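Local coordinates for protein aldolase (Klebsiella pneumoniae, PDB 6VOQ) that belongs to the class II aldolase/adducin family and binds a zinc ion, at residues E9-I14 with G50-Q55; L41-G46 with Q55-V60. One frame throughout, in Å; residues are numbered along the deposited sequence.

Contact 1: E9-I14 with G50-Q55; sequences EEMVQI and GELQAQ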
# COMPACT_ATOMS: atom_id res chain seq x y z
N GLU A 9 -7.71 8.90 -24.32
CA GLU A 9 -6.39 8.70 -23.76
C GLU A 9 -6.36 8.96 -22.26
O GLU A 9 -5.86 8.11 -21.49
CB GLU A 9 -5.42 9.63 -24.51
CG GLU A 9 -3.94 9.44 -24.25
CD GLU A 9 -3.49 7.99 -24.14
OE1 GLU A 9 -2.47 7.77 -23.45
OE2 GLU A 9 -4.10 7.08 -24.75
N GLU A 10 -6.89 10.11 -21.82
CA GLU A 10 -6.94 10.45 -20.41
C GLU A 10 -7.68 9.39 -19.60
O GLU A 10 -7.29 9.07 -18.47
CB GLU A 10 -7.61 11.81 -20.24
CG GLU A 10 -7.76 12.26 -18.80
CD GLU A 10 -6.72 13.30 -18.44
OE1 GLU A 10 -7.08 14.32 -17.81
OE2 GLU A 10 -5.54 13.09 -18.79
N MET A 11 -8.77 8.85 -20.16
CA MET A 11 -9.55 7.85 -19.43
C MET A 11 -8.74 6.59 -19.20
O MET A 11 -8.75 6.04 -18.09
CB MET A 11 -10.84 7.54 -20.18
CG MET A 11 -11.69 6.49 -19.51
SD MET A 11 -13.42 6.58 -20.01
CE MET A 11 -13.85 8.15 -19.27
N VAL A 12 -8.05 6.10 -20.23
CA VAL A 12 -7.19 4.93 -20.07
C VAL A 12 -6.10 5.19 -19.04
O VAL A 12 -5.85 4.37 -18.15
CB VAL A 12 -6.59 4.52 -21.43
CG1 VAL A 12 -5.58 3.38 -21.26
CG2 VAL A 12 -7.69 4.15 -22.40
N GLN A 13 -5.42 6.34 -19.14
CA GLN A 13 -4.32 6.63 -18.22
C GLN A 13 -4.83 6.75 -16.79
O GLN A 13 -4.25 6.18 -15.86
CB GLN A 13 -3.62 7.92 -18.64
CG GLN A 13 -2.89 7.82 -19.95
CD GLN A 13 -2.19 9.11 -20.33
OE1 GLN A 13 -2.31 10.13 -19.65
NE2 GLN A 13 -1.44 9.08 -21.44
N ILE A 14 -5.92 7.48 -16.61
CA ILE A 14 -6.46 7.65 -15.27
C ILE A 14 -6.89 6.31 -14.69
O ILE A 14 -6.60 6.00 -13.52
CB ILE A 14 -7.59 8.70 -15.29
CG1 ILE A 14 -6.93 10.09 -15.32
CG2 ILE A 14 -8.50 8.56 -14.09
CD1 ILE A 14 -7.86 11.25 -15.25
N GLY A 50 -7.32 -1.10 -15.04
CA GLY A 50 -5.94 -1.15 -15.46
C GLY A 50 -5.70 -1.74 -16.83
O GLY A 50 -4.55 -1.83 -17.25
N GLU A 51 -6.76 -2.13 -17.55
CA GLU A 51 -6.64 -2.79 -18.85
C GLU A 51 -7.59 -2.17 -19.87
O GLU A 51 -8.12 -2.85 -20.75
CB GLU A 51 -6.90 -4.30 -18.73
CG GLU A 51 -6.16 -5.01 -17.59
CD GLU A 51 -4.83 -5.61 -18.02
OE1 GLU A 51 -3.89 -5.62 -17.20
OE2 GLU A 51 -4.73 -6.08 -19.18
N LEU A 52 -7.81 -0.86 -19.79
CA LEU A 52 -8.72 -0.19 -20.71
C LEU A 52 -8.09 -0.04 -22.10
O LEU A 52 -6.87 0.05 -22.25
CB LEU A 52 -9.11 1.19 -20.17
CG LEU A 52 -9.94 1.19 -18.89
CD1 LEU A 52 -10.27 2.61 -18.45
CD2 LEU A 52 -11.21 0.36 -19.08
N GLN A 53 -8.95 -0.03 -23.12
CA GLN A 53 -8.54 0.17 -24.51
C GLN A 53 -9.23 1.42 -25.03
O GLN A 53 -10.46 1.45 -25.13
CB GLN A 53 -8.88 -1.04 -25.38
CG GLN A 53 -8.47 -2.38 -24.78
CD GLN A 53 -7.24 -2.97 -25.46
OE1 GLN A 53 -7.19 -3.09 -26.68
NE2 GLN A 53 -6.25 -3.36 -24.66
N ALA A 54 -8.44 2.44 -25.36
CA ALA A 54 -8.99 3.72 -25.81
C ALA A 54 -9.99 3.50 -26.93
O ALA A 54 -11.07 4.11 -26.96
CB ALA A 54 -7.86 4.63 -26.28
N GLN A 55 -9.65 2.62 -27.85
CA GLN A 55 -10.42 2.41 -29.05
C GLN A 55 -11.79 1.82 -28.79
O GLN A 55 -12.69 2.02 -29.61
CB GLN A 55 -9.61 1.51 -29.96
CG GLN A 55 -8.73 2.32 -30.87
CD GLN A 55 -9.56 3.44 -31.50
OE1 GLN A 55 -10.16 3.27 -32.56
NE2 GLN A 55 -9.70 4.55 -30.75
O HOH W 1 -6.33 1.45 -18.26
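With CG1 of Val12 anti to its backbone N (chi1 175°) and CG2 anti to its carbonyl carbon, the valine spreads its two methyls along the loop 50-55. Leu52 places CG anti to its own carbonyl carbon (chi1 -66°) and extends from there, so that CD1 reaches the helix backbone. The methyls of Val12 have different tasks. CG1 lies 3.7 Å from Leu52 O, while CG2 sits against the start of the 3-10 segment at Ala54, 3.5 Å from Ala54 N and 3.9 Å from Ala54 CB. Leu52 CB also meets Val12 CG2, and its CD1 rests 3.8 Å from Met11 O. A beta-branched valine suits this place because both methyls lie close to the helix backbone and can touch the loop's main chain, and the small Ala54 lets the loop come near. No direct hydrogen bond joins the segments. Instead one water bridges them, donating to Val12 O at 3.0 Å and accepting from Leu52 N at 3.1 Å, which gives this loop N-H a partner. The contact fastens the loop between strands 40-42 and 58-60 against helix 4-20 near the surface. Arg8, one turn before Val12, hydrogen-bonds Ala54 O through NH1, while Met11 turns inward onto Leu31 and Leu33 of strand 30-34 and Leu170 of helix 170-190.

Contact 2: L41-G46 with Q55-V60; sequences LATPTG and QRLSVV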
# COMPACT_ATOMS: atom_id res chain seq x y z
N LEU A 41 -18.61 9.44 -22.85
CA LEU A 41 -17.57 8.42 -22.95
C LEU A 41 -17.51 7.69 -21.62
O LEU A 41 -17.49 8.32 -20.56
CB LEU A 41 -16.23 9.06 -23.30
CG LEU A 41 -15.02 8.13 -23.48
CD1 LEU A 41 -15.12 7.41 -24.82
CD2 LEU A 41 -13.70 8.89 -23.37
N ALA A 42 -17.48 6.36 -21.66
CA ALA A 42 -17.53 5.59 -20.43
C ALA A 42 -16.73 4.31 -20.58
O ALA A 42 -16.50 3.83 -21.69
CB ALA A 42 -18.98 5.26 -20.02
N THR A 43 -16.29 3.77 -19.44
CA THR A 43 -15.57 2.51 -19.45
C THR A 43 -16.55 1.36 -19.69
O THR A 43 -17.67 1.37 -19.18
CB THR A 43 -14.82 2.30 -18.12
OG1 THR A 43 -15.74 2.30 -17.03
CG2 THR A 43 -13.82 3.41 -17.90
N PRO A 44 -16.16 0.37 -20.48
CA PRO A 44 -17.13 -0.65 -20.90
C PRO A 44 -17.44 -1.63 -19.77
O PRO A 44 -16.81 -1.64 -18.71
CB PRO A 44 -16.44 -1.33 -22.08
CG PRO A 44 -14.99 -1.12 -21.84
CD PRO A 44 -14.86 0.21 -21.15
N THR A 45 -18.46 -2.44 -20.02
CA THR A 45 -18.90 -3.44 -19.06
C THR A 45 -17.81 -4.48 -18.80
O THR A 45 -16.96 -4.75 -19.66
CB THR A 45 -20.18 -4.13 -19.56
OG1 THR A 45 -20.68 -5.02 -18.56
CG2 THR A 45 -19.91 -4.90 -20.85
N GLY A 46 -17.83 -5.06 -17.61
CA GLY A 46 -16.91 -6.12 -17.25
C GLY A 46 -15.45 -5.77 -17.46
O GLY A 46 -14.61 -6.66 -17.68
N GLN A 55 -9.65 2.62 -27.85
CA GLN A 55 -10.42 2.41 -29.05
C GLN A 55 -11.79 1.82 -28.79
O GLN A 55 -12.69 2.02 -29.61
CB GLN A 55 -9.61 1.51 -29.96
CG GLN A 55 -8.73 2.32 -30.87
CD GLN A 55 -9.56 3.44 -31.50
OE1 GLN A 55 -10.16 3.27 -32.56
NE2 GLN A 55 -9.70 4.55 -30.75
N ARG A 56 -12.00 1.14 -27.66
CA ARG A 56 -13.23 0.41 -27.41
C ARG A 56 -14.02 0.97 -26.23
O ARG A 56 -15.02 0.36 -25.81
CB ARG A 56 -12.90 -1.07 -27.20
CG ARG A 56 -12.60 -1.77 -28.52
CD ARG A 56 -11.70 -2.96 -28.34
NE ARG A 56 -12.14 -3.80 -27.23
CZ ARG A 56 -13.06 -4.75 -27.32
NH1 ARG A 56 -13.63 -5.01 -28.49
NH2 ARG A 56 -13.39 -5.46 -26.25
N LEU A 57 -13.62 2.11 -25.70
CA LEU A 57 -14.40 2.76 -24.65
C LEU A 57 -15.80 3.07 -25.18
O LEU A 57 -15.97 3.45 -26.34
CB LEU A 57 -13.71 4.03 -24.17
CG LEU A 57 -12.34 3.86 -23.52
CD1 LEU A 57 -11.63 5.19 -23.49
CD2 LEU A 57 -12.45 3.28 -22.10
N SER A 58 -16.80 2.88 -24.33
CA SER A 58 -18.17 3.05 -24.75
C SER A 58 -18.50 4.51 -24.97
O SER A 58 -17.97 5.40 -24.30
CB SER A 58 -19.12 2.48 -23.70
OG SER A 58 -18.55 1.33 -23.10
N VAL A 59 -19.41 4.76 -25.91
CA VAL A 59 -20.02 6.06 -26.09
C VAL A 59 -21.53 5.86 -26.07
O VAL A 59 -22.07 5.05 -26.84
CB VAL A 59 -19.58 6.75 -27.39
CG1 VAL A 59 -20.33 8.05 -27.55
CG2 VAL A 59 -18.09 6.99 -27.37
N VAL A 60 -22.21 6.59 -25.20
CA VAL A 60 -23.65 6.49 -25.00
C VAL A 60 -24.21 7.91 -24.88
O VAL A 60 -23.51 8.83 -24.44
CB VAL A 60 -23.96 5.62 -23.75
CG1 VAL A 60 -23.23 6.15 -22.54
CG2 VAL A 60 -25.45 5.54 -23.48
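Ser58 O is gripped by one hydrogen bond and one weaker CH contact, both from the neighbouring strand. Ala42 N donates to it at 2.9 Å with an N-H...O angle of 157°, approaching from above the carbonyl plane, and the CA-H of Leu41 points at the same oxygen. The return bond, from Ser58 N to Ala42 O at 2.8 Å, is short but bent and weak. Together these bonds make Ala42 and Ser58 an antiparallel hydrogen-bonded pair, with Leu41 and Val59 the adjoining non-hydrogen-bonded pair. Leu41 has CG anti to its backbone N (chi1 -179°), which brings CD1 across the strand to Leu57 CB at 3.7 Å and Val59 CG2 at 3.9 Å. Leu41 and Val59 share the face on which Arg8 of helix 4-20 lies; Leu57, just before the strand, extends this apolar patch, while the small Ala42 and Ser58 share the other face. Past the bridges the chain runs on, still extended, through Pro44. Pro44 and Leu57 cross obliquely, with Pro44 CD 4.0 Å from Leu57 CD2. The CA and CB of Pro44 lie against Ser58 OG, 3.3 Å away at CA; this hydroxyl is satisfied by a hydrogen bond with Asp70 O. Proline fits here because its compact, puckered ring offers CH groups to Leu57, and its nitrogen carries no N-H that would need an acceptor. The same Asp70 takes a salt bridge from Arg56 at the exposed end. The pair forms an antiparallel step of the mixed sheet: strand 30-34 flanks 40-42, strand 66-68 flanks 58-60, Arg8 of helix 4-20 packs on Leu41 and Val59, and Met11 on Thr43 and Leu57.

Overall arrangement
Contact 2 is buried and contact 1 lies at the surface, yet both hold the same chain section, since the loop pinned in contact 1 runs into the strand paired in contact 2 and Gln55 belongs to both. Their segments alternate along the sequence, and their centres are about 10 Å apart. Contact 2 relies on backbone pairing within the sheet, with apolar side chains on the helix-facing side; contact 1 has no direct polar bond and combines methyl packing with a bridging water, as befits its more open position. Met11 and Leu52 join the two through the methyl of Thr43, and Met11 also touches Leu57.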